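Local coordinates for NAD(P)-dependent oxidoreductase (Pseudomonas putida, PDB 7A3W), which probably catalyses the NADPH-dependent reduction of imines, with conjugate reduction and reductive amination within its repertoire, as an imine reductase with a Rossmann-type cofactor domain, at residues G125-P130 / L178-F183; A240-H245 / L284-L289; G248-L253 / A268-C273. All coordinates share one frame; numbering follows the deposited sequence.

Contact 1. Residues G125-P130 / L178-F183; sequences GIMCYP and LALYAF. With NDP (NADPH dihydro-nicotinamide-adenine-dinucleotide phosphate), chain F.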
loop_
_atom_site.group_PDB
_atom_site.type_symbol
_atom_site.label_atom_id
_atom_site.label_comp_id
_atom_site.label_asym_id
_atom_site.label_seq_id
_atom_site.Cartn_x
_atom_site.Cartn_y
_atom_site.Cartn_z
ATOM N N GLY B 125 13.918 -14.595 2.973
ATOM C CA GLY B 125 12.612 -14.035 3.346
ATOM C C GLY B 125 11.667 -14.213 2.182
ATOM O O GLY B 125 12.018 -13.777 1.065
ATOM N N ILE B 126 10.545 -14.885 2.432
ATOM C CA ILE B 126 9.552 -15.232 1.381
ATOM C C ILE B 126 8.562 -14.076 1.237
ATOM O O ILE B 126 7.894 -13.711 2.231
ATOM C CB ILE B 126 8.844 -16.561 1.665
ATOM C CG1 ILE B 126 9.835 -17.710 1.894
ATOM C CG2 ILE B 126 7.872 -16.853 0.535
ATOM C CD1 ILE B 126 9.248 -18.958 2.501
ATOM N N MET B 127 8.469 -13.520 0.043
ATOM C CA MET B 127 7.675 -12.298 -0.233
ATOM C C MET B 127 6.386 -12.686 -0.983
ATOM O O MET B 127 6.074 -12.091 -2.035
ATOM C CB MET B 127 8.530 -11.291 -1.017
ATOM C CG MET B 127 9.970 -11.120 -0.467
ATOM S SD MET B 127 10.042 -10.910 1.377
ATOM C CE MET B 127 9.318 -9.288 1.571
ATOM N N CYS B 128 5.617 -13.606 -0.413
ATOM C CA CYS B 128 4.364 -14.114 -1.029
ATOM C C CYS B 128 3.627 -15.037 -0.066
ATOM O O CYS B 128 4.189 -15.427 0.973
ATOM C CB CYS B 128 4.621 -14.857 -2.345
ATOM S SG CYS B 128 5.430 -16.471 -2.153
ATOM N N TYR B 129 2.395 -15.375 -0.429
ATOM C CA TYR B 129 1.616 -16.455 0.219
ATOM C C TYR B 129 1.915 -17.757 -0.509
ATOM O O TYR B 129 2.433 -17.741 -1.648
ATOM C CB TYR B 129 0.126 -16.103 0.220
ATOM C CG TYR B 129 -0.225 -14.969 1.149
ATOM C CD1 TYR B 129 -0.327 -15.204 2.508
ATOM C CD2 TYR B 129 -0.441 -13.676 0.697
ATOM C CE1 TYR B 129 -0.676 -14.199 3.390
ATOM C CE2 TYR B 129 -0.707 -12.638 1.589
ATOM C CZ TYR B 129 -0.876 -12.916 2.926
ATOM O OH TYR B 129 -1.173 -11.943 3.830
ATOM N N PRO B 130 1.630 -18.914 0.129
ATOM C CA PRO B 130 2.031 -20.206 -0.441
ATOM C C PRO B 130 1.552 -20.412 -1.885
ATOM O O PRO B 130 2.276 -21.017 -2.678
ATOM C CB PRO B 130 1.430 -21.206 0.540
ATOM C CG PRO B 130 1.468 -20.463 1.863
ATOM C CD PRO B 130 1.062 -19.048 1.490
ATOM N N LEU B 178 11.850 -7.287 6.987
ATOM C CA LEU B 178 10.901 -6.768 7.986
ATOM C C LEU B 178 10.371 -5.382 7.571
ATOM O O LEU B 178 9.153 -5.111 7.784
ATOM C CB LEU B 178 11.591 -6.748 9.344
ATOM C CG LEU B 178 12.000 -8.098 9.943
ATOM C CD1 LEU B 178 12.716 -7.860 11.274
ATOM C CD2 LEU B 178 10.825 -9.031 10.154
ATOM N N ALA B 179 11.200 -4.548 6.944
ATOM C CA ALA B 179 10.810 -3.195 6.475
ATOM C C ALA B 179 9.755 -3.338 5.364
ATOM O O ALA B 179 8.745 -2.640 5.395
ATOM C CB ALA B 179 12.022 -2.424 6.004
ATOM N N LEU B 180 9.974 -4.242 4.405
ATOM C CA LEU B 180 8.980 -4.480 3.325
ATOM C C LEU B 180 7.652 -5.009 3.883
ATOM O O LEU B 180 6.587 -4.587 3.401
ATOM C CB LEU B 180 9.580 -5.431 2.296
ATOM C CG LEU B 180 10.740 -4.844 1.514
ATOM C CD1 LEU B 180 11.521 -5.917 0.775
ATOM C CD2 LEU B 180 10.253 -3.790 0.535
ATOM N N TYR B 181 7.663 -5.846 4.917
ATOM C CA TYR B 181 6.418 -6.361 5.524
ATOM C C TYR B 181 5.801 -5.310 6.444
ATOM O O TYR B 181 4.584 -5.310 6.562
ATOM C CB TYR B 181 6.659 -7.722 6.171
ATOM C CG TYR B 181 6.462 -8.855 5.191
ATOM C CD1 TYR B 181 5.215 -9.063 4.634
ATOM C CD2 TYR B 181 7.482 -9.747 4.879
ATOM C CE1 TYR B 181 5.011 -10.082 3.711
ATOM C CE2 TYR B 181 7.269 -10.816 4.023
ATOM C CZ TYR B 181 6.018 -10.993 3.446
ATOM O OH TYR B 181 5.753 -12.043 2.605
ATOM N N ALA B 182 6.599 -4.397 7.000
ATOM C CA ALA B 182 6.025 -3.249 7.736
ATOM C C ALA B 182 5.170 -2.430 6.759
ATOM O O ALA B 182 4.018 -2.115 7.067
ATOM C CB ALA B 182 7.109 -2.434 8.368
ATOM N N PHE B 183 5.701 -2.179 5.561
ATOM C CA PHE B 183 4.994 -1.491 4.472
ATOM C C PHE B 183 3.762 -2.309 4.086
ATOM O O PHE B 183 2.652 -1.792 4.059
ATOM C CB PHE B 183 5.962 -1.291 3.305
ATOM C CG PHE B 183 5.322 -0.916 1.996
ATOM C CD1 PHE B 183 4.250 -0.040 1.947
ATOM C CD2 PHE B 183 5.749 -1.494 0.809
ATOM C CE1 PHE B 183 3.644 0.292 0.741
ATOM C CE2 PHE B 183 5.160 -1.151 -0.394
ATOM C CZ PHE B 183 4.085 -0.288 -0.432
HETATM P PA NDP F . 2.604 -22.508 10.286
HETATM O O1A NDP F . 1.689 -23.099 9.252
HETATM O O2A NDP F . 2.104 -22.092 11.650
HETATM O O5B NDP F . 3.790 -23.564 10.489
HETATM C C5B NDP F . 4.716 -23.412 11.581
HETATM C C4B NDP F . 5.740 -24.507 11.436
HETATM O O4B NDP F . 6.728 -24.392 12.501
HETATM C C3B NDP F . 5.194 -25.938 11.519
HETATM O O3B NDP F . 6.018 -26.761 10.726
HETATM C C2B NDP F . 5.351 -26.216 13.005
HETATM O O2B NDP F . 5.419 -27.589 13.409
HETATM C C1B NDP F . 6.736 -25.615 13.200
HETATM N N9A NDP F . 7.062 -25.377 14.592
HETATM C C8A NDP F . 6.457 -24.542 15.493
HETATM N N7A NDP F . 7.015 -24.584 16.680
HETATM C C5A NDP F . 8.075 -25.466 16.530
HETATM C C6A NDP F . 9.056 -25.942 17.419
HETATM N N6A NDP F . 9.164 -25.553 18.695
HETATM N N1A NDP F . 9.955 -26.825 16.936
HETATM C C2A NDP F . 9.862 -27.222 15.660
HETATM N N3A NDP F . 8.978 -26.864 14.737
HETATM C C4A NDP F . 8.104 -25.974 15.246
HETATM O O3 NDP F . 3.459 -21.286 9.726
HETATM P PN NDP F . 3.755 -20.935 8.179
HETATM O O1N NDP F . 2.605 -20.107 7.742
HETATM O O2N NDP F . 4.053 -22.186 7.407
HETATM O O5D NDP F . 5.007 -19.974 8.336
HETATM C C5D NDP F . 6.360 -20.450 8.500
HETATM C C4D NDP F . 7.293 -19.271 8.400
HETATM O O4D NDP F . 7.221 -18.691 7.068
HETATM C C3D NDP F . 7.026 -18.119 9.386
HETATM O O3D NDP F . 8.255 -17.691 9.956
HETATM C C2D NDP F . 6.329 -17.088 8.518
HETATM O O2D NDP F . 6.483 -15.777 9.044
HETATM C C1D NDP F . 6.979 -17.315 7.152
HETATM N N1N NDP F . 6.108 -16.943 5.995
HETATM C C2N NDP F . 4.859 -17.489 5.794
HETATM C C3N NDP F . 4.005 -17.008 4.822
HETATM C C7N NDP F . 2.645 -17.571 4.582
HETATM O O7N NDP F . 1.919 -16.984 3.779
HETATM N N7N NDP F . 2.242 -18.685 5.171
HETATM C C4N NDP F . 4.476 -15.935 3.920
HETATM C C5N NDP F . 5.806 -15.453 4.193
HETATM C C6N NDP F . 6.585 -16.017 5.094
HETATM P P2B NDP F . 4.004 -28.329 13.664
HETATM O O1X NDP F . 3.230 -27.380 14.577
HETATM O O2X NDP F . 3.371 -28.653 12.329
HETATM O O3X NDP F . 4.514 -29.557 14.387
#
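Y181 reaches out of helix 173-200 and meets the carbonyl of I126, on strand 120-126, where Y181 OH donates a hydrogen bond of 2.7 Å to I126 O. The bond lands on a lone pair in the carbonyl plane, with a C=O...donor angle of 135°, and the oxygen lies at the edge of the ring, near its plane. A backbone oxygen is thereby gripped by a side chain from helix 173-200. M127 meets the same ring differently. Its chain is bent at chi2 (-47°) and again at chi3 (-69°), and the second bend carries CE back toward the helix. There M127 CE lies 3.5 Å from Y181 CE2, an oblique approach, while M127 SD stands 4.9 Å from the centroid of the Y181 ring, a Met-aromatic contact that is likewise oblique. The same methyl, M127 CE, touches L180 CB at 3.9 Å, so it is held between two consecutive helix residues. On the I126-P130 side lies the nicotinamide of NADPH: C128 O comes within 3.0 Å of C4N, the carbon from which hydride leaves, and Y129 CD1 is 3.1 Å from the carboxamide oxygen O7N. Y181 OH is farther off, 3.8 Å from C5N. Beyond the segments, the ring of Y177 meets that of Y181 edge-to-face. The arrangement belongs to the nicotinamide end of a Rossmann-type cofactor site, where the nucleotide-binding domain meets the long interdomain helix, as in 6-phosphogluconate dehydrogenase-like reductases.

Contact 2. Residues A240-H245 / L284-L289; sequences ASVDVH and LDIASL. With NDP (NADPH dihydro-nicotinamide-adenine-dinucleotide phosphate), chain C.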
loop_
_atom_site.group_PDB
_atom_site.type_symbol
_atom_site.label_atom_id
_atom_site.label_comp_id
_atom_site.label_asym_id
_atom_site.label_seq_id
_atom_site.Cartn_x
_atom_site.Cartn_y
_atom_site.Cartn_z
ATOM N N ALA B 240 1.784 19.563 -3.386
ATOM C CA ALA B 240 0.823 19.600 -2.269
ATOM C C ALA B 240 1.612 19.772 -0.980
ATOM O O ALA B 240 2.672 19.130 -0.860
ATOM C CB ALA B 240 -0.010 18.346 -2.230
ATOM N N SER B 241 1.121 20.576 -0.049
ATOM C CA SER B 241 1.805 20.765 1.244
ATOM C C SER B 241 1.365 19.693 2.240
ATOM O O SER B 241 0.228 19.225 2.192
ATOM C CB SER B 241 1.539 22.130 1.804
ATOM O OG SER B 241 0.181 22.247 2.164
ATOM N N VAL B 242 2.222 19.400 3.204
ATOM C CA VAL B 242 1.793 18.645 4.414
ATOM C C VAL B 242 0.490 19.264 4.969
ATOM O O VAL B 242 -0.426 18.512 5.329
ATOM C CB VAL B 242 2.932 18.602 5.440
ATOM C CG1 VAL B 242 2.453 18.089 6.776
ATOM C CG2 VAL B 242 4.111 17.794 4.905
ATOM N N ASP B 243 0.385 20.593 5.066
ATOM C CA ASP B 243 -0.781 21.232 5.733
ATOM C C ASP B 243 -2.078 20.867 4.984
ATOM O O ASP B 243 -3.089 20.594 5.608
ATOM C CB ASP B 243 -0.588 22.743 5.814
ATOM C CG ASP B 243 0.432 23.190 6.847
ATOM O OD1 ASP B 243 0.726 22.424 7.779
ATOM O OD2 ASP B 243 0.939 24.296 6.686
ATOM N N VAL B 244 -2.042 20.817 3.656
ATOM C CA VAL B 244 -3.236 20.472 2.839
ATOM C C VAL B 244 -3.526 18.970 3.000
ATOM O O VAL B 244 -4.719 18.606 3.150
ATOM C CB VAL B 244 -3.043 20.950 1.389
ATOM C CG1 VAL B 244 -4.066 20.363 0.442
ATOM C CG2 VAL B 244 -3.057 22.482 1.330
ATOM N N HIS B 245 -2.501 18.114 3.045
ATOM C CA HIS B 245 -2.664 16.672 3.354
ATOM C C HIS B 245 -3.388 16.520 4.698
ATOM O O HIS B 245 -4.329 15.712 4.800
ATOM C CB HIS B 245 -1.318 15.940 3.412
ATOM C CG HIS B 245 -0.765 15.570 2.075
ATOM N ND1 HIS B 245 0.034 16.408 1.351
ATOM C CD2 HIS B 245 -0.858 14.429 1.366
ATOM C CE1 HIS B 245 0.379 15.825 0.206
ATOM N NE2 HIS B 245 -0.136 14.603 0.205
ATOM N N LEU B 284 5.873 21.973 3.056
ATOM C CA LEU B 284 6.737 21.089 2.232
ATOM C C LEU B 284 5.936 19.922 1.676
ATOM O O LEU B 284 4.838 19.637 2.174
ATOM C CB LEU B 284 7.902 20.555 3.070
ATOM C CG LEU B 284 8.814 21.618 3.687
ATOM C CD1 LEU B 284 9.976 20.953 4.403
ATOM C CD2 LEU B 284 9.306 22.602 2.639
ATOM N N ASP B 285 6.524 19.252 0.685
ATOM C CA ASP B 285 6.024 17.986 0.101
ATOM C C ASP B 285 5.849 16.936 1.204
ATOM O O ASP B 285 6.586 16.950 2.218
ATOM C CB ASP B 285 6.985 17.464 -0.960
ATOM C CG ASP B 285 6.403 16.347 -1.809
ATOM O OD1 ASP B 285 5.691 16.673 -2.786
ATOM O OD2 ASP B 285 6.667 15.161 -1.481
ATOM N N ILE B 286 4.925 16.015 0.978
ATOM C CA ILE B 286 4.587 14.922 1.925
ATOM C C ILE B 286 5.804 14.014 2.126
ATOM O O ILE B 286 5.878 13.415 3.195
ATOM C CB ILE B 286 3.330 14.155 1.454
ATOM C CG1 ILE B 286 2.752 13.298 2.588
ATOM C CG2 ILE B 286 3.588 13.355 0.174
ATOM C CD1 ILE B 286 2.118 14.110 3.677
ATOM N N ALA B 287 6.735 13.946 1.175
ATOM C CA ALA B 287 7.978 13.156 1.330
ATOM C C ALA B 287 8.747 13.618 2.583
ATOM O O ALA B 287 9.445 12.800 3.164
ATOM C CB ALA B 287 8.812 13.223 0.076
ATOM N N SER B 288 8.589 14.865 3.023
ATOM C CA SER B 288 9.306 15.424 4.200
ATOM C C SER B 288 8.977 14.618 5.466
ATOM O O SER B 288 9.706 14.760 6.449
ATOM C CB SER B 288 8.990 16.885 4.369
ATOM O OG SER B 288 7.639 17.078 4.750
ATOM N N LEU B 289 7.888 13.840 5.473
ATOM C CA LEU B 289 7.539 13.005 6.653
ATOM C C LEU B 289 8.702 12.047 6.964
ATOM O O LEU B 289 8.932 11.788 8.136
ATOM C CB LEU B 289 6.267 12.204 6.391
ATOM C CG LEU B 289 4.972 12.808 6.915
ATOM C CD1 LEU B 289 4.761 14.225 6.408
ATOM C CD2 LEU B 289 3.815 11.916 6.516
HETATM P PA NDP C . -3.803 25.104 -1.737
HETATM O O1A NDP C . -2.660 25.203 -2.691
HETATM O O2A NDP C . -3.665 25.434 -0.265
HETATM O O5B NDP C . -4.925 26.073 -2.314
HETATM C C5B NDP C . -6.092 26.387 -1.528
HETATM C C4B NDP C . -6.971 27.312 -2.324
HETATM O O4B NDP C . -8.151 27.632 -1.535
HETATM C C3B NDP C . -6.342 28.661 -2.708
HETATM O O3B NDP C . -6.839 29.141 -3.950
HETATM C C2B NDP C . -6.859 29.547 -1.587
HETATM O O2B NDP C . -6.878 30.923 -1.945
HETATM C C1B NDP C . -8.280 29.019 -1.488
HETATM N N9A NDP C . -8.972 29.422 -0.270
HETATM C C8A NDP C . -8.682 29.153 1.040
HETATM N N7A NDP C . -9.502 29.733 1.881
HETATM C C5A NDP C . -10.398 30.405 1.070
HETATM C C6A NDP C . -11.520 31.202 1.345
HETATM N N6A NDP C . -11.946 31.477 2.576
HETATM N N1A NDP C . -12.193 31.711 0.284
HETATM C C2A NDP C . -11.775 31.433 -0.957
HETATM N N3A NDP C . -10.721 30.713 -1.334
HETATM C C4A NDP C . -10.076 30.221 -0.261
HETATM O O3 NDP C . -4.555 23.707 -1.893
HETATM P PN NDP C . -4.548 22.627 -3.084
HETATM O O1N NDP C . -4.668 23.291 -4.410
HETATM O O2N NDP C . -3.391 21.737 -2.873
HETATM O O5D NDP C . -5.857 21.787 -2.737
HETATM C C5D NDP C . -7.154 22.297 -3.097
HETATM C C4D NDP C . -8.178 21.230 -2.860
HETATM O O4D NDP C . -7.951 20.148 -3.791
HETATM C C3D NDP C . -8.223 20.606 -1.456
HETATM O O3D NDP C . -9.569 20.355 -1.107
HETATM C C2D NDP C . -7.417 19.319 -1.622
HETATM O O2D NDP C . -7.707 18.297 -0.660
HETATM C C1D NDP C . -7.815 18.943 -3.051
HETATM N N1N NDP C . -6.779 18.081 -3.684
HETATM C C2N NDP C . -5.487 18.514 -3.871
HETATM C C3N NDP C . -4.512 17.671 -4.374
HETATM C C7N NDP C . -3.071 18.089 -4.547
HETATM O O7N NDP C . -2.269 17.207 -4.887
HETATM N N7N NDP C . -2.678 19.347 -4.309
HETATM C C4N NDP C . -4.903 16.298 -4.785
HETATM C C5N NDP C . -6.335 16.045 -4.746
HETATM C C6N NDP C . -7.137 16.803 -4.040
HETATM P P2B NDP C . -5.524 31.786 -1.580
HETATM O O1X NDP C . -5.969 33.229 -1.498
HETATM O O2X NDP C . -5.004 31.279 -0.271
HETATM O O3X NDP C . -4.611 31.508 -2.768
HETATM O O HOH W 1 3.147 16.566 -1.378
#
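With CG anti to its carbonyl carbon (chi1 -81°), H245 turns its imidazole toward I286, whose CG1 is anti to the backbone N (chi1 -164°) and whose chi2 (70°) turns CD1 over the ring. I286 CD1 sits above one face, 3.6 Å from H245 CG and offset toward the rim, in a CH-pi contact. The ring's rotation is fixed from its own segment: H245 ND1 donates to S241 O, which lies near the ring plane, although the donor stands above the carbonyl plane. At the far end NE2 is hydrogen-bonded to Y129 OH of the second subunit. Between the backbones, V242 N donates to L284 O at 2.8 Å. Water 1 adds a second bridge, donating a hydrogen bond to A240 O at 2.7 Å and accepting from I286 N. V242 CG2 packs on L289 CD1 at 3.9 Å. Each segment is also braced locally: S241 OG caps the helix through V244 N, and D285 OD2 closes an Asx turn with A287 N. A240 and V244 face NADPH, bound chiefly by the second subunit. The contact joins the start of helix 242-258 to the loop between helices 264-278 and 289-293, and Y269 of helix 264-278 packs on both H245 and I286.

Contact 3. Residues G248-L253 / A268-C273; sequences GQEVVL and AYLSYC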
loop_
_atom_site.group_PDB
_atom_site.type_symbol
_atom_site.label_atom_id
_atom_site.label_comp_id
_atom_site.label_asym_id
_atom_site.label_seq_id
_atom_site.Cartn_x
_atom_site.Cartn_y
_atom_site.Cartn_z
ATOM N N GLY B 248 -7.149 17.600 4.474
ATOM C CA GLY B 248 -7.887 16.552 3.744
ATOM C C GLY B 248 -8.096 15.308 4.590
ATOM O O GLY B 248 -9.220 14.793 4.618
ATOM N N GLN B 249 -7.059 14.814 5.267
ATOM C CA GLN B 249 -7.178 13.534 6.006
ATOM C C GLN B 249 -8.011 13.747 7.273
ATOM O O GLN B 249 -8.524 12.753 7.783
ATOM C CB GLN B 249 -5.827 12.882 6.305
ATOM C CG GLN B 249 -5.904 11.370 6.228
ATOM C CD GLN B 249 -6.067 10.824 4.829
ATOM O OE1 GLN B 249 -6.054 11.564 3.852
ATOM N NE2 GLN B 249 -6.193 9.509 4.726
ATOM N N GLU B 250 -8.168 14.981 7.751
ATOM C CA GLU B 250 -9.053 15.219 8.910
ATOM C C GLU B 250 -10.508 15.033 8.464
ATOM O O GLU B 250 -11.347 14.635 9.284
ATOM C CB GLU B 250 -8.822 16.603 9.503
ATOM C CG GLU B 250 -7.549 16.705 10.307
ATOM C CD GLU B 250 -7.207 18.127 10.733
ATOM O OE1 GLU B 250 -7.731 19.072 10.112
ATOM O OE2 GLU B 250 -6.394 18.294 11.663
ATOM N N VAL B 251 -10.801 15.278 7.193
ATOM C CA VAL B 251 -12.133 14.975 6.593
ATOM C C VAL B 251 -12.289 13.459 6.490
ATOM O O VAL B 251 -13.344 12.943 6.825
ATOM C CB VAL B 251 -12.290 15.700 5.243
ATOM C CG1 VAL B 251 -13.595 15.364 4.535
ATOM C CG2 VAL B 251 -12.176 17.201 5.475
ATOM N N VAL B 252 -11.265 12.744 6.040
ATOM C CA VAL B 252 -11.298 11.253 5.994
ATOM C C VAL B 252 -11.583 10.736 7.420
ATOM O O VAL B 252 -12.462 9.900 7.590
ATOM C CB VAL B 252 -9.997 10.685 5.411
ATOM C CG1 VAL B 252 -9.943 9.168 5.504
ATOM C CG2 VAL B 252 -9.805 11.118 3.962
ATOM N N LEU B 253 -10.896 11.260 8.428
ATOM C CA LEU B 253 -11.099 10.795 9.817
ATOM C C LEU B 253 -12.554 11.030 10.220
ATOM O O LEU B 253 -13.153 10.151 10.854
ATOM C CB LEU B 253 -10.157 11.564 10.735
ATOM C CG LEU B 253 -10.312 11.289 12.226
ATOM C CD1 LEU B 253 -10.170 9.793 12.501
ATOM C CD2 LEU B 253 -9.266 12.086 12.992
ATOM N N ALA B 268 -2.450 6.896 12.496
ATOM C CA ALA B 268 -0.983 6.729 12.356
ATOM C C ALA B 268 -0.444 7.732 11.330
ATOM O O ALA B 268 0.516 8.457 11.624
ATOM C CB ALA B 268 -0.662 5.296 12.001
ATOM N N TYR B 269 -1.030 7.788 10.145
ATOM C CA TYR B 269 -0.583 8.730 9.092
ATOM C C TYR B 269 -0.700 10.170 9.603
ATOM O O TYR B 269 0.227 10.957 9.416
ATOM C CB TYR B 269 -1.404 8.518 7.827
ATOM C CG TYR B 269 -1.305 9.639 6.833
ATOM C CD1 TYR B 269 -0.181 9.823 6.032
ATOM C CD2 TYR B 269 -2.354 10.520 6.685
ATOM C CE1 TYR B 269 -0.122 10.850 5.110
ATOM C CE2 TYR B 269 -2.313 11.549 5.772
ATOM C CZ TYR B 269 -1.209 11.697 4.960
ATOM O OH TYR B 269 -1.204 12.726 4.065
ATOM N N LEU B 270 -1.803 10.515 10.265
ATOM C CA LEU B 270 -1.993 11.912 10.750
ATOM C C LEU B 270 -0.919 12.239 11.789
ATOM O O LEU B 270 -0.434 13.387 11.770
ATOM C CB LEU B 270 -3.406 12.103 11.303
ATOM C CG LEU B 270 -4.448 12.497 10.263
ATOM C CD1 LEU B 270 -5.843 12.462 10.870
ATOM C CD2 LEU B 270 -4.140 13.868 9.673
ATOM N N SER B 271 -0.545 11.281 12.637
ATOM C CA SER B 271 0.512 11.492 13.659
ATOM C C SER B 271 1.832 11.816 12.960
ATOM O O SER B 271 2.574 12.675 13.449
ATOM C CB SER B 271 0.639 10.313 14.609
ATOM O OG SER B 271 1.336 9.229 14.010
ATOM N N TYR B 272 2.133 11.182 11.825
ATOM C CA TYR B 272 3.388 11.434 11.091
ATOM C C TYR B 272 3.315 12.819 10.436
ATOM O O TYR B 272 4.315 13.567 10.452
ATOM C CB TYR B 272 3.653 10.322 10.086
ATOM C CG TYR B 272 3.887 8.967 10.706
ATOM C CD1 TYR B 272 4.221 8.833 12.042
ATOM C CD2 TYR B 272 3.845 7.815 9.931
ATOM C CE1 TYR B 272 4.473 7.596 12.604
ATOM C CE2 TYR B 272 4.109 6.567 10.479
ATOM C CZ TYR B 272 4.418 6.458 11.828
ATOM O OH TYR B 272 4.680 5.255 12.423
ATOM N N CYS B 273 2.161 13.161 9.870
ATOM C CA CYS B 273 1.892 14.517 9.349
ATOM C C CYS B 273 2.147 15.552 10.442
ATOM O O CYS B 273 2.808 16.543 10.154
ATOM C CB CYS B 273 0.473 14.648 8.839
ATOM S SG CYS B 273 0.239 13.781 7.263
HETATM O O HOH W 2 -3.764 13.556 3.172
#
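The close part of this helix pair is where Q249 runs its aliphatic stem past the Y269 ring. Q249 CG is 3.6 Å from Y269 CE2, at the ring edge and near its plane, and the two side chains cross at about a right angle, with amide and ring planes 73° apart. Beside it Q249 CB touches L270 CD2 at 3.9 Å. The bend at chi2 (71°) turns CD away from an extended course, and the amide beyond it has two polar partners. Water 2 donates to Q249 OE1, its oxygen 3.1 Å from that atom. The same water accepts from Y269 OH at 2.8 Å, while Q249 NE2 is bonded to the carbonyl of Y181 in the second subunit. An alanine here would probably leave that carbonyl and the water without their amide partner and open a gap beside the Y269 ring edge. Toward the partly exposed side the packing thins. L253 CD2 meets L270 CD1 at 4.0 Å, and E250 CG comes no nearer than 4.5 Å to L270 CD2; the carboxylate of E250 forms a salt bridge with R274. No hydrogen bond passes directly between the segments. The axes of these short segments approach to 10.7 Å at an angle of 154°, the geometry of a near-antiparallel helix pair within the all-helical C-terminal domain, here placed against the second subunit, whose F185 stacks on Y269.

Contacts 2 and 3 are neighbours, their centres 12 Å apart, and share helix 242-258; Y269 ties them, its OH lying 3.2 Å from H245 CD2. Contact 1 stands apart, some 28 and 26 Å away between centres, close to the chain's centre in space, where the cofactor domain joins the interdomain helix. All three are buried, contact 1 throughout, while contacts 2 and 3 each include partly exposed residues. Their chemistry differs: a tyrosine hydroxyl on a strand carbonyl in contact 1, backbone and water bridges with an N-cap and an Asx turn in contact 2, mainly apolar helix packing in contact 3. All three touch the second subunit; contacts 1 and 2 of one chain each meet a different NADPH, and contact 3 touches none.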